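PDB 2R91: 2-Keto-3-deoxy-(6-phospho-)gluconate aldolase from Thermoproteus tenax, which is an aldolase of the dihydrodipicolinate synthetase family, built as a TIM barrel. Local coordinates for residues 73-87 and 112-124. Numbering follows the deposited sequence.
Sequences SLNADEAIALAKYAE and KYFRDLCSAVSIP
E87 reaches from helix 76-87 to the turn after helix 112-120 and takes two backbone N-H groups on one carboxylate oxygen. S122 N lies 2.8 Å from E87 OE2 and meets its syn lone pair; I123 N, 3.1 Å from E87 OE2, comes nearly along the C-O bond. Extended, with CG anti to the backbone N (chi1 -179°), the glutamate chain spans the distance, and its probably charged carboxylate suits two N-H donors. A water joins E87 OE1 to S122 OG. The aliphatic part of E87 runs alongside I123, whose CD1 packs 3.8 Å from E87 CB.

The two segments belong to helices 76-88 and 107-120, neighbours on the outside of a TIM barrel, which follow strands 67-70 and 93-96 and run 28° from parallel. The axes of the short segments come to 9.3 Å, which A76, A79 and A83, with CB atoms pointing at the partner helix, are small enough to allow. V121 CG1, beside its own backbone N (chi1 -63°), lies 3.5 Å from A83 O, and L117 CD1 lies against A79. I80, beta-branched, sets CG2 on A120 CB at 3.8 Å while CG1 lies by L117 CD1.

Toward the start of helix 76-87, Y113 brings its ring against the first turn. A76 CB sits at the ring edge, in its plane, while A79 CB approaches obliquely, 3.3 Å from Y113 OH. A tyrosine offers a flat apolar ring to these alanines and a hydroxyl that is hydrogen-bonded to S96 of strand 93-96. Y263 of a second subunit packs on both A76 and Y113.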
loop_
_atom_site.group_PDB
_atom_site.type_symbol
_atom_site.label_atom_id
_atom_site.label_comp_id
_atom_site.label_asym_id
_atom_site.label_seq_id
_atom_site.Cartn_x
_atom_site.Cartn_y
_atom_site.Cartn_z
ATOM N N SER A 73 -9.083 -17.342 -16.623
ATOM C CA SER A 73 -10.325 -17.699 -15.944
ATOM C C SER A 73 -9.963 -18.212 -14.577
ATOM O O SER A 73 -8.917 -18.828 -14.413
ATOM C CB SER A 73 -11.061 -18.803 -16.706
ATOM O OG SER A 73 -12.225 -19.171 -15.983
ATOM N N LEU A 74 -10.850 -18.023 -13.593
ATOM C CA LEU A 74 -10.622 -18.618 -12.278
ATOM C C LEU A 74 -11.024 -20.117 -12.217
ATOM O O LEU A 74 -10.924 -20.765 -11.169
ATOM C CB LEU A 74 -11.275 -17.784 -11.161
ATOM C CG LEU A 74 -10.717 -16.344 -11.052
ATOM C CD1 LEU A 74 -11.364 -15.607 -9.869
ATOM C CD2 LEU A 74 -9.200 -16.315 -10.875
ATOM N N ASN A 75 -11.407 -20.670 -13.358
ATOM C CA ASN A 75 -11.372 -22.106 -13.578
ATOM C C ASN A 75 -10.312 -22.326 -14.652
ATOM O O ASN A 75 -10.553 -22.033 -15.811
ATOM C CB ASN A 75 -12.717 -22.605 -14.087
ATOM C CG ASN A 75 -12.688 -24.101 -14.448
ATOM O OD1 ASN A 75 -11.630 -24.726 -14.447
ATOM N ND2 ASN A 75 -13.868 -24.682 -14.702
ATOM N N ALA A 76 -9.153 -22.831 -14.262
ATOM C CA ALA A 76 -7.985 -22.835 -15.151
ATOM C C ALA A 76 -8.190 -23.682 -16.412
ATOM O O ALA A 76 -7.616 -23.395 -17.443
ATOM C CB ALA A 76 -6.749 -23.298 -14.385
ATOM N N ASP A 77 -9.032 -24.720 -16.337
ATOM C CA ASP A 77 -9.364 -25.524 -17.530
ATOM C C ASP A 77 -9.974 -24.642 -18.613
ATOM O O ASP A 77 -9.816 -24.900 -19.805
ATOM C CB ASP A 77 -10.405 -26.610 -17.176
ATOM C CG ASP A 77 -9.832 -27.713 -16.312
ATOM O OD1 ASP A 77 -8.661 -28.115 -16.527
ATOM O OD2 ASP A 77 -10.581 -28.186 -15.414
ATOM N N GLU A 78 -10.712 -23.614 -18.205
ATOM C CA GLU A 78 -11.292 -22.713 -19.211
ATOM C C GLU A 78 -10.263 -21.865 -19.961
ATOM O O GLU A 78 -10.469 -21.514 -21.123
ATOM C CB GLU A 78 -12.352 -21.806 -18.593
ATOM C CG GLU A 78 -13.535 -22.595 -18.094
ATOM C CD GLU A 78 -14.662 -21.722 -17.635
ATOM O OE1 GLU A 78 -14.440 -20.540 -17.254
ATOM O OE2 GLU A 78 -15.782 -22.243 -17.610
ATOM N N ALA A 79 -9.197 -21.492 -19.273
ATOM C CA ALA A 79 -8.099 -20.742 -19.875
ATOM C C ALA A 79 -7.413 -21.615 -20.929
ATOM O O ALA A 79 -7.142 -21.178 -22.038
ATOM C CB ALA A 79 -7.090 -20.293 -18.757
ATOM N N ILE A 80 -7.137 -22.868 -20.575
ATOM C CA ILE A 80 -6.580 -23.830 -21.547
ATOM C C ILE A 80 -7.494 -24.048 -22.753
ATOM O O ILE A 80 -7.054 -24.009 -23.890
ATOM C CB ILE A 80 -6.297 -25.176 -20.861
ATOM C CG1 ILE A 80 -5.108 -25.040 -19.888
ATOM C CG2 ILE A 80 -6.022 -26.266 -21.885
ATOM C CD1 ILE A 80 -5.131 -26.104 -18.822
ATOM N N ALA A 81 -8.769 -24.286 -22.509
ATOM C CA ALA A 81 -9.708 -24.509 -23.600
ATOM C C ALA A 81 -9.771 -23.295 -24.539
ATOM O O ALA A 81 -9.803 -23.444 -25.765
ATOM C CB ALA A 81 -11.094 -24.811 -23.052
ATOM N N LEU A 82 -9.838 -22.085 -23.976
ATOM C CA LEU A 82 -9.957 -20.912 -24.820
ATOM C C LEU A 82 -8.645 -20.662 -25.555
ATOM O O LEU A 82 -8.635 -20.222 -26.695
ATOM C CB LEU A 82 -10.333 -19.669 -23.993
ATOM C CG LEU A 82 -10.413 -18.363 -24.779
ATOM C CD1 LEU A 82 -11.574 -18.443 -25.769
ATOM C CD2 LEU A 82 -10.580 -17.099 -23.854
ATOM N N ALA A 83 -7.531 -20.907 -24.901
ATOM C CA ALA A 83 -6.243 -20.738 -25.608
ATOM C C ALA A 83 -6.178 -21.608 -26.868
ATOM O O ALA A 83 -5.739 -21.160 -27.937
ATOM C CB ALA A 83 -5.061 -21.045 -24.679
ATOM N N LYS A 84 -6.628 -22.865 -26.751
ATOM C CA LYS A 84 -6.629 -23.747 -27.930
ATOM C C LYS A 84 -7.592 -23.218 -28.991
ATOM O O LYS A 84 -7.269 -23.220 -30.179
ATOM C CB LYS A 84 -6.992 -25.198 -27.538
ATOM C CG LYS A 84 -6.063 -25.855 -26.554
ATOM C CD LYS A 84 -6.541 -27.279 -26.222
ATOM C CE LYS A 84 -5.679 -27.956 -25.176
ATOM N NZ LYS A 84 -6.393 -29.015 -24.267
ATOM N N TYR A 85 -8.769 -22.755 -28.568
ATOM C CA TYR A 85 -9.750 -22.168 -29.481
ATOM C C TYR A 85 -9.193 -20.952 -30.232
ATOM O O TYR A 85 -9.322 -20.836 -31.471
ATOM C CB TYR A 85 -11.013 -21.752 -28.719
ATOM C CG TYR A 85 -12.154 -21.325 -29.618
ATOM C CD1 TYR A 85 -12.847 -22.282 -30.391
ATOM C CD2 TYR A 85 -12.528 -19.988 -29.732
ATOM C CE1 TYR A 85 -13.859 -21.923 -31.234
ATOM C CE2 TYR A 85 -13.569 -19.613 -30.566
ATOM C CZ TYR A 85 -14.233 -20.606 -31.314
ATOM O OH TYR A 85 -15.259 -20.286 -32.140
ATOM N N ALA A 86 -8.585 -20.030 -29.483
ATOM C CA ALA A 86 -7.984 -18.831 -30.078
ATOM C C ALA A 86 -6.934 -19.220 -31.123
ATOM O O ALA A 86 -6.899 -18.673 -32.227
ATOM C CB ALA A 86 -7.355 -17.968 -28.984
ATOM N N GLU A 87 -6.083 -20.162 -30.771
ATOM C CA GLU A 87 -5.078 -20.642 -31.710
ATOM C C GLU A 87 -5.706 -21.189 -32.997
ATOM O O GLU A 87 -5.210 -20.925 -34.102
ATOM C CB GLU A 87 -4.222 -21.705 -31.053
ATOM C CG GLU A 87 -3.124 -22.221 -31.989
ATOM C CD GLU A 87 -2.260 -23.232 -31.285
ATOM O OE1 GLU A 87 -2.785 -24.283 -30.895
ATOM O OE2 GLU A 87 -1.070 -22.970 -31.071
ATOM N N LYS A 112 2.425 -23.189 -12.121
ATOM C CA LYS A 112 1.714 -24.293 -12.764
ATOM C C LYS A 112 0.688 -23.755 -13.743
ATOM O O LYS A 112 0.591 -24.252 -14.866
ATOM C CB LYS A 112 1.009 -25.202 -11.723
ATOM C CG LYS A 112 0.243 -26.371 -12.372
ATOM C CD LYS A 112 -0.197 -27.412 -11.347
ATOM C CE LYS A 112 -1.055 -28.532 -11.980
ATOM N NZ LYS A 112 -0.391 -29.174 -13.149
ATOM N N TYR A 113 -0.077 -22.750 -13.317
ATOM C CA TYR A 113 -1.040 -22.081 -14.203
ATOM C C TYR A 113 -0.434 -21.664 -15.544
ATOM O O TYR A 113 -0.940 -22.025 -16.616
ATOM C CB TYR A 113 -1.640 -20.836 -13.523
ATOM C CG TYR A 113 -2.617 -20.103 -14.439
ATOM C CD1 TYR A 113 -3.904 -20.633 -14.685
ATOM C CD2 TYR A 113 -2.251 -18.903 -15.086
ATOM C CE1 TYR A 113 -4.811 -19.988 -15.530
ATOM C CE2 TYR A 113 -3.128 -18.252 -15.905
ATOM C CZ TYR A 113 -4.416 -18.793 -16.138
ATOM O OH TYR A 113 -5.302 -18.137 -16.964
ATOM N N PHE A 114 0.631 -20.866 -15.489
ATOM C CA PHE A 114 1.279 -20.409 -16.727
ATOM C C PHE A 114 1.932 -21.541 -17.491
ATOM O O PHE A 114 1.818 -21.592 -18.689
ATOM C CB PHE A 114 2.285 -19.253 -16.467
ATOM C CG PHE A 114 1.602 -17.915 -16.232
ATOM C CD1 PHE A 114 1.109 -17.184 -17.293
ATOM C CD2 PHE A 114 1.474 -17.401 -14.952
ATOM C CE1 PHE A 114 0.461 -15.958 -17.107
ATOM C CE2 PHE A 114 0.828 -16.185 -14.744
ATOM C CZ PHE A 114 0.323 -15.452 -15.841
ATOM N N ARG A 115 2.573 -22.475 -16.809
ATOM C CA ARG A 115 3.211 -23.577 -17.553
ATOM C C ARG A 115 2.189 -24.471 -18.269
ATOM O O ARG A 115 2.393 -24.878 -19.411
ATOM C CB ARG A 115 4.124 -24.372 -16.634
ATOM C CG ARG A 115 5.378 -23.562 -16.321
ATOM C CD ARG A 115 6.134 -24.125 -15.166
ATOM N NE ARG A 115 7.354 -23.368 -14.893
ATOM C CZ ARG A 115 8.067 -23.485 -13.775
ATOM N NH1 ARG A 115 7.658 -24.316 -12.814
ATOM N NH2 ARG A 115 9.186 -22.777 -13.608
ATOM N N ASP A 116 1.062 -24.727 -17.621
ATOM C CA ASP A 116 -0.020 -25.443 -18.278
ATOM C C ASP A 116 -0.545 -24.726 -19.521
ATOM O O ASP A 116 -0.886 -25.345 -20.533
ATOM C CB ASP A 116 -1.162 -25.662 -17.303
ATOM C CG ASP A 116 -0.893 -26.799 -16.354
ATOM O OD1 ASP A 116 0.200 -27.408 -16.442
ATOM O OD2 ASP A 116 -1.764 -27.067 -15.511
ATOM N N LEU A 117 -0.642 -23.403 -19.448
ATOM C CA LEU A 117 -1.054 -22.639 -20.613
ATOM C C LEU A 117 -0.056 -22.775 -21.760
ATOM O O LEU A 117 -0.438 -22.996 -22.929
ATOM C CB LEU A 117 -1.161 -21.169 -20.214
ATOM C CG LEU A 117 -2.377 -20.368 -20.617
ATOM C CD1 LEU A 117 -3.672 -21.209 -20.531
ATOM C CD2 LEU A 117 -2.444 -19.111 -19.703
ATOM N N CYS A 118 1.225 -22.620 -21.447
ATOM C CA CYS A 118 2.269 -22.774 -22.472
ATOM C C CYS A 118 2.250 -24.164 -23.132
ATOM O O CYS A 118 2.511 -24.290 -24.331
ATOM C CB CYS A 118 3.659 -22.498 -21.886
ATOM S SG CYS A 118 3.962 -20.735 -21.405
ATOM N N SER A 119 1.939 -25.200 -22.355
ATOM C CA SER A 119 1.906 -26.576 -22.878
ATOM C C SER A 119 0.732 -26.808 -23.796
ATOM O O SER A 119 0.766 -27.724 -24.622
ATOM C CB SER A 119 1.795 -27.584 -21.744
ATOM O OG SER A 119 2.956 -27.566 -20.955
ATOM N N ALA A 120 -0.316 -26.002 -23.619
ATOM C CA ALA A 120 -1.571 -26.161 -24.345
ATOM C C ALA A 120 -1.523 -25.712 -25.810
ATOM O O ALA A 120 -2.351 -26.120 -26.621
ATOM C CB ALA A 120 -2.706 -25.418 -23.599
ATOM N N VAL A 121 -0.602 -24.824 -26.147
ATOM C CA VAL A 121 -0.593 -24.230 -27.486
ATOM C C VAL A 121 0.824 -24.110 -28.023
ATOM O O VAL A 121 1.799 -24.206 -27.277
ATOM C CB VAL A 121 -1.237 -22.786 -27.494
ATOM C CG1 VAL A 121 -2.737 -22.847 -27.091
ATOM C CG2 VAL A 121 -0.460 -21.830 -26.551
ATOM N N SER A 122 0.917 -23.851 -29.323
ATOM C CA SER A 122 2.188 -23.630 -30.002
ATOM C C SER A 122 2.478 -22.154 -30.194
ATOM O O SER A 122 3.645 -21.759 -30.242
ATOM C CB SER A 122 2.168 -24.316 -31.378
ATOM O OG SER A 122 1.929 -25.697 -31.184
ATOM N N ILE A 123 1.430 -21.345 -30.345
ATOM C CA ILE A 123 1.622 -19.901 -30.502
ATOM C C ILE A 123 2.178 -19.311 -29.181
ATOM O O ILE A 123 2.057 -19.929 -28.131
ATOM C CB ILE A 123 0.322 -19.191 -30.955
ATOM C CG1 ILE A 123 -0.836 -19.452 -29.964
ATOM C CG2 ILE A 123 -0.061 -19.624 -32.375
ATOM C CD1 ILE A 123 -2.081 -18.616 -30.279
ATOM N N PRO A 124 2.817 -18.129 -29.243
ATOM C CA PRO A 124 3.411 -17.484 -28.064
ATOM C C PRO A 124 2.370 -17.205 -26.967
ATOM O O PRO A 124 1.233 -16.825 -27.269
ATOM C CB PRO A 124 3.926 -16.151 -28.614
ATOM C CG PRO A 124 4.116 -16.391 -30.086
ATOM C CD PRO A 124 2.998 -17.326 -30.465
HETATM O O HOH W 1 -0.564 -26.448 -31.371
#